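Local coordinates for SusD superfamily protein (Bacteroides fragilis, PDB 3L22) that probably binds glycans at the outer membrane as a member of the SusD family, and carries zinc ions in the crystal, at residues R326-L331 and K353-R358; L331-E336 and N383-E388. One frame throughout, in Å; residues are numbered along the deposited sequence.

Contacts 1 and 2 join helix 327-339 to two successive helices, and their centres are about 7 Å apart. Helix 327-339 serves both: its first turn packs on helix 345-359 in contact 1, and the next turn, beginning at the shared Leu-331, packs on helix 374-388 in contact 2. The two partner helices follow each other in the chain, so the three come in the order shared helix, contact 1 partner, contact 2 partner. Glu-388 of contact 2 joins them by salt bridges to Arg-326 and Arg-358 of contact 1. All four segments lie in the C-terminal half of the chain of this SusD-family protein, where three consecutive helices pack together.

Contact 1. Residues R326-L331 and K353-R358; sequences RYAETL and KQVRGR. With EDO (1,2-ethanediol), chain B; EDO (1,2-ethanediol), chain C.
Two arginines meet tip to tip: Arg-326 NH1 and Arg-358 NH2 lie 3.6 Å apart, each near the plane of the other's guanidinium, with the planes turned 51° from one another. The like charges would be offset by Glu-388 and Glu-248, each of which forms salt bridges with both. Arg-326 occupies the N-cap position of helix 327-339; Arg-358 reaches across through a chain bent at chi2 and chi3 and brings NH2 over Ala-328 CB. The Arg-358 side chain also lies beside the zinc-binding residue Glu-234 and about 5 Å from a bound zinc ion, placing the contact next to a metal site. Apolar packing centres on Val-355, whose CG2 presses to 3.5 Å from Leu-331 CB, closer than usual for two carbons. Leu-331 CD1 rests 3.6 Å from Gln-354 OE1, the side chains crossing at about a right angle. Near the exposed Gln-354, a water donates to Gln-354 OE1 (3.0 Å) and bonds Tyr-327 OH (2.7 Å). The helix segments run roughly antiparallel, at 138°, with axes 9.6 Å apart. Helix 374-388 packs against both through Glu-388, helix 200-213 lies against Glu-329 and Thr-330, and strand 322-326 leads directly into the first helix.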
ATOM      1  N   ARG A 326      -6.273  -5.232  -4.952  1.00 11.13           N
ATOM      2  CA  ARG A 326      -7.175  -6.265  -5.447  1.00 10.71           C
ATOM      3  C   ARG A 326      -8.619  -5.838  -5.279  1.00 11.24           C
ATOM      4  O   ARG A 326      -8.930  -4.884  -4.525  1.00 10.80           O
ATOM      5  CB  ARG A 326      -6.865  -7.629  -4.796  1.00 10.38           C
ATOM      6  CG  ARG A 326      -7.021  -7.746  -3.349  1.00 11.93           C
ATOM      7  CD  ARG A 326      -6.570  -9.130  -2.894  1.00 14.25           C
ATOM      8  NE  ARG A 326      -6.482  -9.288  -1.457  1.00 12.64           N
ATOM      9  CZ  ARG A 326      -7.495  -9.606  -0.628  1.00 14.93           C
ATOM     10  NH1 ARG A 326      -8.741  -9.798  -1.055  1.00 11.78           N
ATOM     11  NH2 ARG A 326      -7.261  -9.742   0.676  1.00 13.86           N
ATOM     12  N   TYR A 327      -9.509  -6.530  -5.985  1.00 10.94           N
ATOM     13  CA  TYR A 327     -10.879  -6.061  -6.119  1.00 11.56           C
ATOM     14  C   TYR A 327     -11.700  -6.003  -4.822  1.00 12.40           C
ATOM     15  O   TYR A 327     -12.607  -5.183  -4.731  1.00 12.53           O
ATOM     16  CB  TYR A 327     -11.600  -6.875  -7.198  1.00 12.17           C
ATOM     17  CG  TYR A 327     -12.955  -6.347  -7.603  1.00 12.53           C
ATOM     18  CD1 TYR A 327     -13.131  -5.035  -8.035  1.00 13.27           C
ATOM     19  CD2 TYR A 327     -14.064  -7.187  -7.602  1.00 13.36           C
ATOM     20  CE1 TYR A 327     -14.391  -4.557  -8.362  1.00 12.39           C
ATOM     21  CE2 TYR A 327     -15.325  -6.733  -7.976  1.00 11.99           C
ATOM     22  CZ  TYR A 327     -15.475  -5.430  -8.358  1.00 13.62           C
ATOM     23  OH  TYR A 327     -16.715  -5.023  -8.731  1.00 14.05           O
ATOM     24  N   ALA A 328     -11.438  -6.854  -3.831  1.00 12.52           N
ATOM     25  CA  ALA A 328     -12.119  -6.688  -2.553  1.00 12.24           C
ATOM     26  C   ALA A 328     -11.837  -5.301  -1.984  1.00 12.90           C
ATOM     27  O   ALA A 328     -12.705  -4.730  -1.314  1.00 13.69           O
ATOM     28  CB  ALA A 328     -11.741  -7.774  -1.536  1.00 12.04           C
ATOM     29  N   GLU A 329     -10.645  -4.749  -2.225  1.00 12.80           N
ATOM     30  CA  GLU A 329     -10.343  -3.400  -1.782  1.00 14.28           C
ATOM     31  C   GLU A 329     -11.208  -2.349  -2.514  1.00 13.47           C
ATOM     32  O   GLU A 329     -11.721  -1.390  -1.887  1.00 13.26           O
ATOM     33  CB  GLU A 329      -8.864  -3.024  -1.943  1.00 14.27           C
ATOM     34  CG  GLU A 329      -8.510  -1.788  -1.098  1.00 16.46           C
ATOM     35  CD  GLU A 329      -7.254  -1.085  -1.562  1.00 20.19           C
ATOM     36  OE1 GLU A 329      -6.301  -1.787  -2.043  1.00 17.11           O
ATOM     37  OE2 GLU A 329      -7.222   0.172  -1.459  1.00 19.75           O
ATOM     38  N   THR A 330     -11.334  -2.514  -3.829  1.00 13.80           N
ATOM     39  CA  THR A 330     -12.182  -1.632  -4.634  1.00 12.78           C
ATOM     40  C   THR A 330     -13.554  -1.524  -3.967  1.00 13.10           C
ATOM     41  O   THR A 330     -14.055  -0.435  -3.745  1.00 12.86           O
ATOM     42  CB  THR A 330     -12.375  -2.161  -6.047  1.00 13.67           C
ATOM     43  OG1 THR A 330     -11.104  -2.533  -6.618  1.00 11.04           O
ATOM     44  CG2 THR A 330     -13.149  -1.125  -6.946  1.00 11.07           C
ATOM     45  N   LEU A 331     -14.131  -2.665  -3.618  1.00 13.09           N
ATOM     46  CA  LEU A 331     -15.483  -2.721  -3.042  1.00 13.39           C
ATOM     47  C   LEU A 331     -15.592  -2.107  -1.634  1.00 13.05           C
ATOM     48  O   LEU A 331     -16.524  -1.349  -1.363  1.00 13.04           O
ATOM     49  CB  LEU A 331     -15.981  -4.187  -3.048  1.00 12.86           C
ATOM     50  CG  LEU A 331     -16.193  -4.820  -4.453  1.00 14.83           C
ATOM     51  CD1 LEU A 331     -16.545  -6.302  -4.357  1.00 14.77           C
ATOM     52  CD2 LEU A 331     -17.250  -4.087  -5.280  1.00 14.38           C
ATOM     53  N   LYS A 353     -21.738  -6.212   1.699  1.00 15.18           N
ATOM     54  CA  LYS A 353     -22.247  -7.573   1.614  0.50 15.49           C
ATOM     55  C   LYS A 353     -21.500  -8.410   0.563  1.00 16.03           C
ATOM     56  O   LYS A 353     -21.252  -9.608   0.783  1.00 16.08           O
ATOM     57  CB  LYS A 353     -23.751  -7.590   1.370  0.50 16.31           C
ATOM     58  CG  LYS A 353     -24.556  -7.196   2.595  0.50 17.21           C
ATOM     59  CD  LYS A 353     -25.996  -6.856   2.280  0.50 20.68           C
ATOM     60  CE  LYS A 353     -26.861  -8.113   2.118  0.50 22.79           C
ATOM     61  NZ  LYS A 353     -28.339  -7.896   2.342  0.50 24.38           N
ATOM     62  N   GLN A 354     -21.110  -7.815  -0.561  1.00 15.25           N
ATOM     63  CA  GLN A 354     -20.368  -8.585  -1.547  1.00 15.56           C
ATOM     64  C   GLN A 354     -19.087  -9.153  -0.973  1.00 15.14           C
ATOM     65  O   GLN A 354     -18.779 -10.333  -1.173  1.00 15.20           O
ATOM     66  CB  GLN A 354     -19.959  -7.762  -2.773  1.00 15.91           C
ATOM     67  CG  GLN A 354     -21.044  -7.402  -3.695  1.00 17.76           C
ATOM     68  CD  GLN A 354     -20.510  -6.710  -4.947  1.00 18.78           C
ATOM     69  OE1 GLN A 354     -19.691  -7.276  -5.694  1.00 19.49           O
ATOM     70  NE2 GLN A 354     -20.970  -5.489  -5.178  1.00 21.30           N
ATOM     71  N   VAL A 355     -18.337  -8.314  -0.272  1.00 13.75           N
ATOM     72  CA  VAL A 355     -17.043  -8.747   0.238  1.00 13.38           C
ATOM     73  C   VAL A 355     -17.223  -9.722   1.398  1.00 14.12           C
ATOM     74  O   VAL A 355     -16.624 -10.802   1.375  1.00 14.54           O
ATOM     75  CB  VAL A 355     -16.154  -7.570   0.627  1.00 12.80           C
ATOM     76  CG1 VAL A 355     -14.838  -8.060   1.292  1.00 10.47           C
ATOM     77  CG2 VAL A 355     -15.865  -6.690  -0.637  1.00 11.83           C
ATOM     78  N   ARG A 356     -18.056  -9.368   2.379  1.00 12.92           N
ATOM     79  CA  ARG A 356     -18.212 -10.238   3.545  1.00 13.12           C
ATOM     80  C   ARG A 356     -18.829 -11.576   3.147  1.00 12.63           C
ATOM     81  O   ARG A 356     -18.407 -12.623   3.631  1.00 13.12           O
ATOM     82  CB  ARG A 356     -19.052  -9.561   4.633  1.00 13.48           C
ATOM     83  CG  ARG A 356     -19.222 -10.378   5.928  1.00 12.53           C
ATOM     84  CD  ARG A 356     -19.904  -9.585   7.043  1.00 13.58           C
ATOM     85  NE  ARG A 356     -20.058 -10.384   8.262  1.00 13.85           N
ATOM     86  CZ  ARG A 356     -19.115 -10.566   9.190  1.00 13.61           C
ATOM     87  NH1 ARG A 356     -17.935  -9.980   9.109  1.00 15.61           N
ATOM     88  NH2 ARG A 356     -19.363 -11.333  10.241  1.00 12.26           N
ATOM     89  N   GLY A 357     -19.843 -11.537   2.287  1.00 12.29           N
ATOM     90  CA  GLY A 357     -20.501 -12.751   1.783  1.00 12.31           C
ATOM     91  C   GLY A 357     -19.608 -13.711   1.028  1.00 12.27           C
ATOM     92  O   GLY A 357     -19.895 -14.901   0.955  1.00 12.58           O
ATOM     93  N   ARG A 358     -18.524 -13.209   0.445  1.00 12.79           N
ATOM     94  CA  ARG A 358     -17.547 -14.097  -0.167  1.00 13.62           C
ATOM     95  C   ARG A 358     -16.920 -15.056   0.861  1.00 14.18           C
ATOM     96  O   ARG A 358     -16.658 -16.232   0.530  1.00 14.59           O
ATOM     97  CB  ARG A 358     -16.538 -13.324  -0.997  1.00 12.82           C
ATOM     98  CG  ARG A 358     -15.554 -14.208  -1.797  1.00 15.07           C
ATOM     99  CD  ARG A 358     -14.238 -14.416  -1.114  1.00 13.11           C
ATOM    100  NE  ARG A 358     -13.444 -13.206  -0.918  1.00 14.52           N
ATOM    101  CZ  ARG A 358     -12.523 -12.726  -1.758  1.00 13.96           C
ATOM    102  NH1 ARG A 358     -12.278 -13.312  -2.929  1.00 13.43           N
ATOM    103  NH2 ARG A 358     -11.833 -11.632  -1.427  1.00 13.71           N
TER
HETATM  104  C1  EDO B  22      -7.210   2.303   1.260  1.00 47.55           C
HETATM  105  O1  EDO B  22      -7.437   0.924   1.061  1.00 41.30           O
HETATM  106  C2  EDO B  22      -5.845   2.604   1.900  1.00 48.39           C
HETATM  107  O2  EDO B  22      -5.894   4.042   2.163  1.00 48.88           O
HETATM  108  C1  EDO C 467     -19.688  -1.150  -9.067  1.00 53.60           C
HETATM  109  O1  EDO C 467     -19.800   0.083  -9.794  1.00 52.69           O
HETATM  110  C2  EDO C 467     -18.621  -1.074  -7.973  1.00 53.35           C
HETATM  111  O2  EDO C 467     -17.489  -1.991  -8.094  1.00 53.16           O
HETATM  112  O   HOH W   1     -18.827  -6.663  -8.453  1.00 23.50           O

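Contact 2. Residues L331-E336 and N383-E388; sequences LLDLAE and NEKRLE. With EDO (1,2-ethanediol), chain B.
Leu-332 and Lys-385 form the centre of the contact, the leucine lying against the lysine backbone and the lysine's own chain passing over the leucine. Leu-332 CD1 sits 3.5 Å from Lys-385 CA, and Leu-332 CB meets Lys-385 CD at 4.0 Å. The other methyl, Leu-332 CD2, lies 4.0 Å from Glu-384 CG, and Leu-332 CD1 also reaches Glu-388 CB. Beyond this apolar patch, Lys-385 starts with CG anti to the backbone N (chi1 -175°) and bends at chi2 and chi4, which carries NZ to Asp-333. The resulting salt bridge, Lys-385 NZ to Asp-333 OD1, spans 2.9 Å and meets OD1 nearly along its C-O bond. A 1,2-ethanediol, probably from the crystallisation liquor, sits beside the pair and accepts a bond from Lys-385 NZ at 2.6 Å to its O1. A water 2.7 Å from Glu-336 OE1 makes a weak bond to Lys-385 NZ. Further out, Asp-398 is a second salt-bridge partner of Lys-385 NZ, which would help balance the charge of the ammonium, and Arg-401 pairs with Glu-336. The end of Glu-384 leads away from Leu-332, and Arg-298 pairs with both Glu-384 and Glu-388. The whole is antiparallel helix packing in a SusD-family protein, with a buried salt bridge flanking a leucine contact; the segments run at 163°, their axes 10.3 Å apart. Helix 200-213 covers Asp-333 with three methionines, and helix 345-359 packs beside the pair, touching Leu-331, Leu-334 and Glu-388.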
ATOM      1  N   LEU A 331     -14.131  -2.665  -3.618  1.00 13.09           N
ATOM      2  CA  LEU A 331     -15.483  -2.721  -3.042  1.00 13.39           C
ATOM      3  C   LEU A 331     -15.592  -2.107  -1.634  1.00 13.05           C
ATOM      4  O   LEU A 331     -16.524  -1.349  -1.363  1.00 13.04           O
ATOM      5  CB  LEU A 331     -15.981  -4.187  -3.048  1.00 12.86           C
ATOM      6  CG  LEU A 331     -16.193  -4.820  -4.453  1.00 14.83           C
ATOM      7  CD1 LEU A 331     -16.545  -6.302  -4.357  1.00 14.77           C
ATOM      8  CD2 LEU A 331     -17.250  -4.087  -5.280  1.00 14.38           C
ATOM      9  N   LEU A 332     -14.660  -2.445  -0.756  1.00 12.35           N
ATOM     10  CA  LEU A 332     -14.681  -1.914   0.582  1.00 13.26           C
ATOM     11  C   LEU A 332     -14.309  -0.435   0.621  1.00 13.36           C
ATOM     12  O   LEU A 332     -14.838   0.282   1.441  1.00 12.36           O
ATOM     13  CB  LEU A 332     -13.784  -2.735   1.529  1.00 13.78           C
ATOM     14  CG  LEU A 332     -14.215  -4.150   1.903  1.00 13.48           C
ATOM     15  CD1 LEU A 332     -13.186  -4.790   2.850  1.00  9.47           C
ATOM     16  CD2 LEU A 332     -15.645  -4.202   2.492  1.00 13.00           C
ATOM     17  N   ASP A 333     -13.415   0.026  -0.254  1.00 13.91           N
ATOM     18  CA  ASP A 333     -13.113   1.458  -0.365  1.00 14.66           C
ATOM     19  C   ASP A 333     -14.386   2.207  -0.830  1.00 14.51           C
ATOM     20  O   ASP A 333     -14.767   3.231  -0.242  1.00 14.42           O
ATOM     21  CB  ASP A 333     -11.968   1.757  -1.367  1.00 15.35           C
ATOM     22  CG  ASP A 333     -10.535   1.358  -0.851  1.00 18.94           C
ATOM     23  OD1 ASP A 333     -10.366   1.080   0.327  1.00 18.59           O
ATOM     24  OD2 ASP A 333      -9.586   1.299  -1.701  1.00 23.39           O
ATOM     25  N   LEU A 334     -15.014   1.707  -1.902  1.00 14.13           N
ATOM     26  CA  LEU A 334     -16.300   2.263  -2.366  1.00 13.76           C
ATOM     27  C   LEU A 334     -17.357   2.245  -1.267  1.00 13.04           C
ATOM     28  O   LEU A 334     -18.076   3.219  -1.085  1.00 12.08           O
ATOM     29  CB  LEU A 334     -16.807   1.548  -3.629  1.00 13.48           C
ATOM     30  CG  LEU A 334     -16.069   1.888  -4.927  1.00 14.14           C
ATOM     31  CD1 LEU A 334     -16.502   0.927  -6.075  1.00 12.22           C
ATOM     32  CD2 LEU A 334     -16.287   3.355  -5.318  1.00 13.83           C
ATOM     33  N   ALA A 335     -17.426   1.165  -0.493  1.00 12.89           N
ATOM     34  CA  ALA A 335     -18.376   1.113   0.635  1.00 11.81           C
ATOM     35  C   ALA A 335     -18.103   2.283   1.578  1.00 12.26           C
ATOM     36  O   ALA A 335     -19.041   2.958   1.981  1.00 10.92           O
ATOM     37  CB  ALA A 335     -18.241  -0.204   1.391  1.00 11.88           C
ATOM     38  N   GLU A 336     -16.813   2.531   1.917  1.00 11.62           N
ATOM     39  CA  GLU A 336     -16.480   3.622   2.835  1.00 12.27           C
ATOM     40  C   GLU A 336     -16.897   4.955   2.224  1.00 11.68           C
ATOM     41  O   GLU A 336     -17.472   5.796   2.910  1.00 12.89           O
ATOM     42  CB  GLU A 336     -14.994   3.608   3.239  1.00 12.31           C
ATOM     43  CG  GLU A 336     -14.567   4.816   4.080  1.00 12.77           C
ATOM     44  CD  GLU A 336     -13.125   4.731   4.540  1.00 15.69           C
ATOM     45  OE1 GLU A 336     -12.441   3.738   4.167  1.00 12.98           O
ATOM     46  OE2 GLU A 336     -12.663   5.672   5.252  1.00 13.38           O
ATOM     47  N   ASN A 383     -13.955  -2.629  10.035  1.00 13.21           N
ATOM     48  CA  ASN A 383     -13.600  -3.944  10.534  1.00 13.34           C
ATOM     49  C   ASN A 383     -13.450  -4.980   9.416  1.00 13.08           C
ATOM     50  O   ASN A 383     -12.528  -5.769   9.449  1.00 11.98           O
ATOM     51  CB  ASN A 383     -14.622  -4.443  11.555  1.00 12.44           C
ATOM     52  CG  ASN A 383     -14.471  -3.776  12.905  1.00 15.06           C
ATOM     53  OD1 ASN A 383     -13.382  -3.328  13.274  1.00 17.45           O
ATOM     54  ND2 ASN A 383     -15.565  -3.705  13.648  1.00 15.66           N
ATOM     55  N   GLU A 384     -14.338  -4.956   8.435  1.00 13.07           N
ATOM     56  CA  GLU A 384     -14.207  -5.856   7.290  1.00 13.54           C
ATOM     57  C   GLU A 384     -12.884  -5.644   6.540  1.00 13.94           C
ATOM     58  O   GLU A 384     -12.207  -6.595   6.151  1.00 13.38           O
ATOM     59  CB  GLU A 384     -15.397  -5.707   6.336  1.00 12.95           C
ATOM     60  CG  GLU A 384     -15.645  -6.953   5.456  1.00 13.73           C
ATOM     61  CD  GLU A 384     -16.165  -8.167   6.237  1.00 14.50           C
ATOM     62  OE1 GLU A 384     -16.933  -8.007   7.227  1.00 15.81           O
ATOM     63  OE2 GLU A 384     -15.848  -9.293   5.815  1.00 15.55           O
ATOM     64  N   LYS A 385     -12.520  -4.384   6.367  1.00 14.50           N
ATOM     65  CA  LYS A 385     -11.272  -3.998   5.717  1.00 14.32           C
ATOM     66  C   LYS A 385     -10.066  -4.498   6.553  1.00 13.30           C
ATOM     67  O   LYS A 385      -9.104  -5.005   6.008  1.00 12.47           O
ATOM     68  CB  LYS A 385     -11.255  -2.475   5.559  1.00 14.53           C
ATOM     69  CG  LYS A 385     -10.065  -1.892   4.797  1.00 16.73           C
ATOM     70  CD  LYS A 385     -10.319  -1.818   3.319  1.00 19.44           C
ATOM     71  CE  LYS A 385      -9.180  -1.095   2.562  1.00 18.65           C
ATOM     72  NZ  LYS A 385      -9.174   0.343   2.911  1.00 21.46           N
ATOM     73  N   ARG A 386     -10.164  -4.425   7.880  1.00 12.66           N
ATOM     74  CA  ARG A 386      -9.106  -4.912   8.765  1.00 12.26           C
ATOM     75  C   ARG A 386      -8.867  -6.421   8.608  1.00 12.75           C
ATOM     76  O   ARG A 386      -7.701  -6.882   8.539  1.00 12.92           O
ATOM     77  CB  ARG A 386      -9.442  -4.553  10.221  1.00 12.99           C
ATOM     78  CG  ARG A 386      -9.307  -3.074  10.523  1.00 13.23           C
ATOM     79  CD  ARG A 386      -9.804  -2.724  11.917  1.00 12.61           C
ATOM     80  NE  ARG A 386      -8.898  -3.237  12.937  1.00 14.34           N
ATOM     81  CZ  ARG A 386      -9.038  -3.046  14.243  1.00 13.71           C
ATOM     82  NH1 ARG A 386     -10.080  -2.368  14.738  1.00 15.52           N
ATOM     83  NH2 ARG A 386      -8.150  -3.566  15.075  1.00 13.37           N
ATOM     84  N   LEU A 387      -9.951  -7.178   8.512  1.00 12.30           N
ATOM     85  CA  LEU A 387      -9.861  -8.637   8.358  1.00 12.90           C
ATOM     86  C   LEU A 387      -9.477  -9.026   6.930  1.00 12.65           C
ATOM     87  O   LEU A 387      -8.564  -9.817   6.722  1.00 13.10           O
ATOM     88  CB  LEU A 387     -11.167  -9.330   8.791  1.00 12.20           C
ATOM     89  CG  LEU A 387     -11.254 -10.858   8.629  1.00 13.15           C
ATOM     90  CD1 LEU A 387     -10.135 -11.549   9.430  1.00 10.65           C
ATOM     91  CD2 LEU A 387     -12.621 -11.407   9.045  1.00  9.46           C
ATOM     92  N   GLU A 388     -10.145  -8.456   5.953  1.00 12.10           N
ATOM     93  CA  GLU A 388      -9.791  -8.739   4.568  1.00 12.41           C
ATOM     94  C   GLU A 388      -8.314  -8.440   4.257  1.00 12.90           C
ATOM     95  O   GLU A 388      -7.721  -9.217   3.529  1.00 13.30           O
ATOM     96  CB  GLU A 388     -10.699  -7.975   3.613  1.00 12.35           C
ATOM     97  CG  GLU A 388     -10.637  -8.397   2.128  1.00 12.48           C
ATOM     98  CD  GLU A 388     -11.274  -9.747   1.820  1.00 14.90           C
ATOM     99  OE1 GLU A 388     -12.262 -10.160   2.490  1.00 13.88           O
ATOM    100  OE2 GLU A 388     -10.769 -10.397   0.879  1.00 13.97           O
TER
HETATM  101  C1  EDO B  22      -7.210   2.303   1.260  1.00 47.55           C
HETATM  102  O1  EDO B  22      -7.437   0.924   1.061  1.00 41.30           O
HETATM  103  C2  EDO B  22      -5.845   2.604   1.900  1.00 48.39           C
HETATM  104  O2  EDO B  22      -5.894   4.042   2.163  1.00 48.88           O
HETATM  105  O   HOH W   2     -12.399   1.134   3.354  1.00 19.23           O